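PDB 1V8P: hypothetical protein PAE2754 from Pyrobaculum aerophilum, which acts as a PIN-domain nuclease with slow exonuclease activity on single-stranded DNA, and is probably the magnesium-dependent ribonuclease toxin of a toxin-antitoxin pair. Local coordinates for residues C[26-31]-C[127-132]; C[131-136]-C[143-148]. The protein carries 1 engineered substitution. One frame throughout, in Å; residues are numbered along the deposited sequence.

Interaction 1 (C[26-31]-C[127-132]); sequences MAVEYL and SGLVLV. Engineered in segment 26-31: A27 (natural residue Pro).
The Y30 side chain lies beside V130 and points the same way. Its CD2 comes 3.5 Å from V130 CB, at an oblique angle to the ring. The same CD2 is 3.8 Å from V132 CG2. The ring is placed by its first torsion: CG stands beside the backbone N and anti to the carbonyl carbon (chi1 -50°). L151 and R154 of helix 148-156 also touch this ring.

L31 and L131 project from the other face of the sheet, where both pack on A124 of helix 115-127. The L131 side chain is extended (chi1 -158°), and its end comes near the other strand, with L131 CD2 3.4 Å from L31 O. Before the strands proper, L129 CD2 meets V28 CG1 at 3.7 Å.

The backbones pair as parallel strands. V130 N donates to E29 O (2.9 Å), L31 N to V130 O (3.0 Å) and V132 N to L31 O (2.7 Å). This joins strand 30-32 to strand 130-132 in the central parallel sheet of the PIN fold. D33, a predicted magnesium ligand, follows L31 closely. Main-chain hydrogen bonds thus set the strand register, while apolar side chains pack each face against a helix, 148-156 on the Y30 side and 115-127 on the L31 side.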
ATOM      1  N   MET C  26       2.756  26.410 -20.913  1.00 58.67           N
ATOM      2  CA  MET C  26       3.594  27.318 -20.131  1.00 55.73           C
ATOM      3  C   MET C  26       2.819  28.352 -19.325  1.00 54.25           C
ATOM      4  O   MET C  26       3.408  29.276 -18.763  1.00 53.01           O
ATOM      5  CB  MET C  26       4.594  28.029 -21.056  1.00 56.50           C
ATOM      6  N   ALA C  27       1.502  28.214 -19.280  1.00 52.05           N
ATOM      7  CA  ALA C  27       0.674  29.125 -18.503  1.00 47.92           C
ATOM      8  C   ALA C  27       0.400  28.419 -17.175  1.00 46.50           C
ATOM      9  O   ALA C  27      -0.400  28.877 -16.357  1.00 45.65           O
ATOM     10  CB  ALA C  27      -0.633  29.399 -19.232  1.00 47.51           C
ATOM     11  N   VAL C  28       1.087  27.298 -16.968  1.00 44.91           N
ATOM     12  CA  VAL C  28       0.922  26.509 -15.761  1.00 43.59           C
ATOM     13  C   VAL C  28       1.661  27.108 -14.571  1.00 43.31           C
ATOM     14  O   VAL C  28       2.846  27.420 -14.662  1.00 45.03           O
ATOM     15  CB  VAL C  28       1.413  25.056 -15.991  1.00 42.44           C
ATOM     16  CG1 VAL C  28       1.236  24.226 -14.723  1.00 41.34           C
ATOM     17  CG2 VAL C  28       0.652  24.439 -17.139  1.00 40.90           C
ATOM     18  N   GLU C  29       0.954  27.262 -13.454  1.00 43.20           N
ATOM     19  CA  GLU C  29       1.534  27.807 -12.223  1.00 41.56           C
ATOM     20  C   GLU C  29       1.454  26.761 -11.102  1.00 40.34           C
ATOM     21  O   GLU C  29       2.265  26.759 -10.171  1.00 40.58           O
ATOM     22  CB  GLU C  29       0.773  29.072 -11.791  1.00 42.03           C
ATOM     23  CG  GLU C  29       0.982  30.314 -12.653  1.00 42.33           C
ATOM     24  CD  GLU C  29      -0.065  31.408 -12.393  1.00 45.81           C
ATOM     25  OE1 GLU C  29      -0.325  31.740 -11.213  1.00 46.55           O
ATOM     26  OE2 GLU C  29      -0.634  31.946 -13.373  1.00 47.15           O
ATOM     27  N   TYR C  30       0.488  25.859 -11.196  1.00 38.74           N
ATOM     28  CA  TYR C  30       0.331  24.844 -10.163  1.00 37.88           C
ATOM     29  C   TYR C  30       0.377  23.376 -10.611  1.00 36.80           C
ATOM     30  O   TYR C  30      -0.124  23.018 -11.681  1.00 37.43           O
ATOM     31  CB  TYR C  30      -0.984  25.062  -9.421  1.00 37.30           C
ATOM     32  CG  TYR C  30      -1.203  26.465  -8.937  1.00 40.40           C
ATOM     33  CD1 TYR C  30      -1.868  27.407  -9.728  1.00 41.46           C
ATOM     34  CD2 TYR C  30      -0.748  26.858  -7.681  1.00 41.57           C
ATOM     35  CE1 TYR C  30      -2.077  28.708  -9.272  1.00 42.04           C
ATOM     36  CE2 TYR C  30      -0.949  28.152  -7.213  1.00 42.18           C
ATOM     37  CZ  TYR C  30      -1.616  29.073  -8.007  1.00 42.62           C
ATOM     38  OH  TYR C  30      -1.842  30.339  -7.509  1.00 44.42           O
ATOM     39  N   LEU C  31       0.995  22.542  -9.774  1.00 34.48           N
ATOM     40  CA  LEU C  31       1.069  21.101  -9.983  1.00 32.72           C
ATOM     41  C   LEU C  31       0.120  20.545  -8.918  1.00 32.11           C
ATOM     42  O   LEU C  31       0.344  20.755  -7.720  1.00 32.32           O
ATOM     43  CB  LEU C  31       2.481  20.559  -9.730  1.00 31.86           C
ATOM     44  CG  LEU C  31       2.587  19.028  -9.787  1.00 31.02           C
ATOM     45  CD1 LEU C  31       2.165  18.540 -11.166  1.00 31.01           C
ATOM     46  CD2 LEU C  31       4.006  18.573  -9.490  1.00 28.62           C
ATOM     47  N   SER C 127      10.452  22.774 -11.653  1.00 39.53           N
ATOM     48  CA  SER C 127       9.823  23.630 -12.641  1.00 39.07           C
ATOM     49  C   SER C 127       9.394  24.967 -12.086  1.00 38.67           C
ATOM     50  O   SER C 127       8.862  25.799 -12.813  1.00 37.75           O
ATOM     51  CB  SER C 127       8.604  22.924 -13.224  1.00 39.24           C
ATOM     52  OG  SER C 127       8.965  21.684 -13.800  1.00 42.08           O
ATOM     53  N   GLY C 128       9.622  25.187 -10.799  1.00 39.20           N
ATOM     54  CA  GLY C 128       9.198  26.448 -10.226  1.00 38.97           C
ATOM     55  C   GLY C 128       7.684  26.526 -10.307  1.00 39.20           C
ATOM     56  O   GLY C 128       7.118  27.509 -10.765  1.00 39.89           O
ATOM     57  N   LEU C 129       7.023  25.459  -9.879  1.00 38.13           N
ATOM     58  CA  LEU C 129       5.570  25.415  -9.881  1.00 36.77           C
ATOM     59  C   LEU C 129       5.154  25.304  -8.428  1.00 34.74           C
ATOM     60  O   LEU C 129       5.950  24.895  -7.593  1.00 34.95           O
ATOM     61  CB  LEU C 129       5.086  24.188 -10.655  1.00 38.49           C
ATOM     62  CG  LEU C 129       5.383  24.146 -12.160  1.00 39.85           C
ATOM     63  CD1 LEU C 129       5.301  22.704 -12.646  1.00 39.63           C
ATOM     64  CD2 LEU C 129       4.396  25.046 -12.920  1.00 39.95           C
ATOM     65  N   VAL C 130       3.920  25.675  -8.117  1.00 33.57           N
ATOM     66  CA  VAL C 130       3.447  25.571  -6.738  1.00 33.35           C
ATOM     67  C   VAL C 130       2.729  24.248  -6.594  1.00 33.82           C
ATOM     68  O   VAL C 130       1.745  24.004  -7.283  1.00 33.48           O
ATOM     69  CB  VAL C 130       2.454  26.686  -6.368  1.00 33.04           C
ATOM     70  CG1 VAL C 130       1.836  26.391  -5.014  1.00 32.38           C
ATOM     71  CG2 VAL C 130       3.160  28.046  -6.348  1.00 34.08           C
ATOM     72  N   LEU C 131       3.210  23.394  -5.697  1.00 32.94           N
ATOM     73  CA  LEU C 131       2.573  22.105  -5.498  1.00 33.19           C
ATOM     74  C   LEU C 131       1.298  22.275  -4.668  1.00 33.70           C
ATOM     75  O   LEU C 131       1.326  22.850  -3.580  1.00 34.87           O
ATOM     76  CB  LEU C 131       3.517  21.142  -4.760  1.00 32.62           C
ATOM     77  CG  LEU C 131       3.305  19.618  -4.866  1.00 32.66           C
ATOM     78  CD1 LEU C 131       3.852  18.935  -3.620  1.00 29.67           C
ATOM     79  CD2 LEU C 131       1.853  19.274  -5.018  1.00 32.69           C
ATOM     80  N   VAL C 132       0.177  21.791  -5.184  1.00 32.77           N
ATOM     81  CA  VAL C 132      -1.060  21.832  -4.416  1.00 31.71           C
ATOM     82  C   VAL C 132      -1.287  20.370  -3.966  1.00 33.35           C
ATOM     83  O   VAL C 132      -1.367  19.447  -4.781  1.00 32.55           O
ATOM     84  CB  VAL C 132      -2.250  22.344  -5.256  1.00 30.08           C
ATOM     85  CG1 VAL C 132      -3.460  22.577  -4.343  1.00 29.33           C
ATOM     86  CG2 VAL C 132      -1.862  23.657  -5.961  1.00 28.47           C
TER

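Interaction 2 (C[131-136]-C[143-148]); sequences LVTQDR and KGAIDV
D147 OD2 lies at the edge of the R136 guanidinium, near the guanidinium plane. The salt bridge is long, with R136 NH1 3.8 Å from D147 OD2, and the guanidinium and carboxylate planes are turned 54° apart. R136 NE and NH2 both make weak bonds to Q134 O. The other carboxylate oxygen, D147 OD1, bonds T150 OG1, and D147 is the N-cap of helix 148-156. The side chains of Q134 and V148 cross at about a right angle. A bend at chi2 (65°) brings Q134 OE1 to V148, where it accepts a weak bond from V148 N at 3.3 Å. Two side chains thus meet the start of that helix.

The backbones pair over a single bridge, V132 with I146. I146 N donates to L131 O (2.9 Å), and T133 N donates to I146 O (3.0 Å). Apolar contacts flank the bridge: L131 CB lies 3.9 Å from A145 CB, and V132 CG2 lies 4.0 Å from I146 CG1. I146 packs in turn on L151 and Y30.

T133 OG1 accepts from D135 N at 3.0 Å, closing an ST turn, and also bonds D33 OD2. D135 caps the next helix through OD1, which accepts from E137 N. Its OD2 lies near D117 and forms a salt bridge with R73 of the second subunit. D33, D117 and D135 are the predicted magnesium ligands, so this turn probably helps to shape the metal site. The side chains flanking the bridge, V132 and I146, pack on into the core through L151 and Y30, while the polar side-chain bonds across the contact are long or weak. That mix implies that backbone pairing and burial, more than the charge pair, hold 143-148 against the strand end.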
ATOM      1  N   LEU C 131       3.210  23.394  -5.697  1.00 32.94           N
ATOM      2  CA  LEU C 131       2.573  22.105  -5.498  1.00 33.19           C
ATOM      3  C   LEU C 131       1.298  22.275  -4.668  1.00 33.70           C
ATOM      4  O   LEU C 131       1.326  22.850  -3.580  1.00 34.87           O
ATOM      5  CB  LEU C 131       3.517  21.142  -4.760  1.00 32.62           C
ATOM      6  CG  LEU C 131       3.305  19.618  -4.866  1.00 32.66           C
ATOM      7  CD1 LEU C 131       3.852  18.935  -3.620  1.00 29.67           C
ATOM      8  CD2 LEU C 131       1.853  19.274  -5.018  1.00 32.69           C
ATOM      9  N   VAL C 132       0.177  21.791  -5.184  1.00 32.77           N
ATOM     10  CA  VAL C 132      -1.060  21.832  -4.416  1.00 31.71           C
ATOM     11  C   VAL C 132      -1.287  20.370  -3.966  1.00 33.35           C
ATOM     12  O   VAL C 132      -1.367  19.447  -4.781  1.00 32.55           O
ATOM     13  CB  VAL C 132      -2.250  22.344  -5.256  1.00 30.08           C
ATOM     14  CG1 VAL C 132      -3.460  22.577  -4.343  1.00 29.33           C
ATOM     15  CG2 VAL C 132      -1.862  23.657  -5.961  1.00 28.47           C
ATOM     16  N   THR C 133      -1.346  20.167  -2.658  1.00 33.82           N
ATOM     17  CA  THR C 133      -1.517  18.842  -2.086  1.00 34.31           C
ATOM     18  C   THR C 133      -2.329  18.958  -0.809  1.00 34.34           C
ATOM     19  O   THR C 133      -2.403  20.016  -0.197  1.00 34.69           O
ATOM     20  CB  THR C 133      -0.132  18.197  -1.755  1.00 35.28           C
ATOM     21  OG1 THR C 133      -0.310  16.993  -0.998  1.00 33.66           O
ATOM     22  CG2 THR C 133       0.727  19.160  -0.954  1.00 35.30           C
ATOM     23  N   GLN C 134      -2.936  17.857  -0.405  1.00 34.57           N
ATOM     24  CA  GLN C 134      -3.737  17.866   0.793  1.00 35.08           C
ATOM     25  C   GLN C 134      -2.970  17.141   1.896  1.00 34.70           C
ATOM     26  O   GLN C 134      -3.388  17.158   3.055  1.00 35.26           O
ATOM     27  CB  GLN C 134      -5.079  17.187   0.505  1.00 34.98           C
ATOM     28  CG  GLN C 134      -6.246  17.719   1.304  1.00 38.70           C
ATOM     29  CD  GLN C 134      -6.575  19.151   0.967  1.00 38.47           C
ATOM     30  OE1 GLN C 134      -6.049  19.707   0.023  1.00 40.96           O
ATOM     31  NE2 GLN C 134      -7.456  19.752   1.738  1.00 38.85           N
ATOM     32  N   ASP C 135      -1.838  16.533   1.521  1.00 34.55           N
ATOM     33  CA  ASP C 135      -0.961  15.768   2.430  1.00 35.54           C
ATOM     34  C   ASP C 135      -0.017  16.655   3.258  1.00 35.66           C
ATOM     35  O   ASP C 135       0.898  17.277   2.722  1.00 35.53           O
ATOM     36  CB  ASP C 135      -0.150  14.738   1.611  1.00 34.87           C
ATOM     37  CG  ASP C 135       0.826  13.919   2.466  1.00 35.70           C
ATOM     38  OD1 ASP C 135       0.914  14.144   3.686  1.00 35.88           O
ATOM     39  OD2 ASP C 135       1.515  13.042   1.914  1.00 36.41           O
ATOM     40  N   ARG C 136      -0.243  16.694   4.567  1.00 36.66           N
ATOM     41  CA  ARG C 136       0.562  17.516   5.472  1.00 38.34           C
ATOM     42  C   ARG C 136       2.062  17.275   5.339  1.00 39.03           C
ATOM     43  O   ARG C 136       2.853  18.213   5.352  1.00 39.57           O
ATOM     44  CB  ARG C 136       0.157  17.281   6.934  1.00 40.86           C
ATOM     45  CG  ARG C 136      -1.317  17.511   7.252  1.00 42.77           C
ATOM     46  CD  ARG C 136      -1.775  18.858   6.766  1.00 44.29           C
ATOM     47  NE  ARG C 136      -2.900  18.756   5.845  1.00 46.43           N
ATOM     48  CZ  ARG C 136      -3.545  19.810   5.349  1.00 48.51           C
ATOM     49  NH1 ARG C 136      -3.162  21.037   5.694  1.00 49.59           N
ATOM     50  NH2 ARG C 136      -4.573  19.641   4.519  1.00 47.05           N
ATOM     51  N   LYS C 143       8.871  22.972  -0.848  1.00 36.10           N
ATOM     52  CA  LYS C 143       8.933  24.422  -0.816  1.00 36.07           C
ATOM     53  C   LYS C 143       7.895  25.104  -1.676  1.00 33.08           C
ATOM     54  O   LYS C 143       7.832  24.878  -2.879  1.00 34.11           O
ATOM     55  CB  LYS C 143      10.335  24.869  -1.226  1.00 39.73           C
ATOM     56  CG  LYS C 143      11.400  24.108  -0.470  1.00 42.94           C
ATOM     57  CD  LYS C 143      12.785  24.572  -0.805  1.00 48.05           C
ATOM     58  CE  LYS C 143      13.791  23.463  -0.475  1.00 52.01           C
ATOM     59  NZ  LYS C 143      13.489  22.835   0.854  1.00 54.03           N
ATOM     60  N   GLY C 144       7.087  25.949  -1.048  1.00 30.98           N
ATOM     61  CA  GLY C 144       6.059  26.669  -1.768  1.00 29.80           C
ATOM     62  C   GLY C 144       4.734  25.940  -1.897  1.00 30.47           C
ATOM     63  O   GLY C 144       3.794  26.486  -2.486  1.00 30.88           O
ATOM     64  N   ALA C 145       4.639  24.731  -1.340  1.00 29.26           N
ATOM     65  CA  ALA C 145       3.410  23.944  -1.437  1.00 30.44           C
ATOM     66  C   ALA C 145       2.255  24.475  -0.604  1.00 30.14           C
ATOM     67  O   ALA C 145       2.422  24.917   0.528  1.00 29.52           O
ATOM     68  CB  ALA C 145       3.682  22.494  -1.068  1.00 32.55           C
ATOM     69  N   ILE C 146       1.071  24.415  -1.188  1.00 29.89           N
ATOM     70  CA  ILE C 146      -0.135  24.892  -0.541  1.00 29.64           C
ATOM     71  C   ILE C 146      -1.200  23.815  -0.584  1.00 31.54           C
ATOM     72  O   ILE C 146      -1.056  22.823  -1.289  1.00 32.52           O
ATOM     73  CB  ILE C 146      -0.687  26.122  -1.262  1.00 28.73           C
ATOM     74  CG1 ILE C 146      -1.012  25.761  -2.707  1.00 28.42           C
ATOM     75  CG2 ILE C 146       0.324  27.257  -1.211  1.00 31.52           C
ATOM     76  CD1 ILE C 146      -1.673  26.875  -3.492  1.00 28.78           C
ATOM     77  N   ASP C 147      -2.264  23.999   0.186  1.00 32.65           N
ATOM     78  CA  ASP C 147      -3.350  23.043   0.165  1.00 33.29           C
ATOM     79  C   ASP C 147      -4.445  23.629  -0.723  1.00 33.66           C
ATOM     80  O   ASP C 147      -4.339  24.779  -1.162  1.00 33.99           O
ATOM     81  CB  ASP C 147      -3.884  22.786   1.570  1.00 32.98           C
ATOM     82  CG  ASP C 147      -4.285  24.045   2.277  1.00 32.72           C
ATOM     83  OD1 ASP C 147      -4.581  25.066   1.611  1.00 34.37           O
ATOM     84  OD2 ASP C 147      -4.315  23.996   3.518  1.00 36.79           O
ATOM     85  N   VAL C 148      -5.492  22.846  -0.970  1.00 33.54           N
ATOM     86  CA  VAL C 148      -6.578  23.272  -1.846  1.00 35.84           C
ATOM     87  C   VAL C 148      -7.251  24.576  -1.461  1.00 37.35           C
ATOM     88  O   VAL C 148      -7.577  25.387  -2.329  1.00 38.06           O
ATOM     89  CB  VAL C 148      -7.634  22.156  -1.986  1.00 34.85           C
ATOM     90  CG1 VAL C 148      -8.877  22.680  -2.688  1.00 34.71           C
ATOM     91  CG2 VAL C 148      -7.042  21.004  -2.780  1.00 33.01           C
TER

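In the fold
Both interactions use strand 130-132 and share L131 and V132. In interaction 1 that strand gains a regular parallel neighbour in the sheet. In interaction 2 its far edge takes up the irregular segment 143-148 by one bridge. They touch directly: V130 CG1 packs on I146 CG1, and Y30 CE2 on I146 CD1. Each is partly buried: Y30, L31, V132 and I146 are buried, while R136 and D147 are partly exposed. Interaction 1 is apolar at the side-chain level and reaches no other subunit. Interaction 2 adds carboxylates, an amide and a guanidinium near two helix starts. It also reaches the second subunit and holds the predicted magnesium ligand D135.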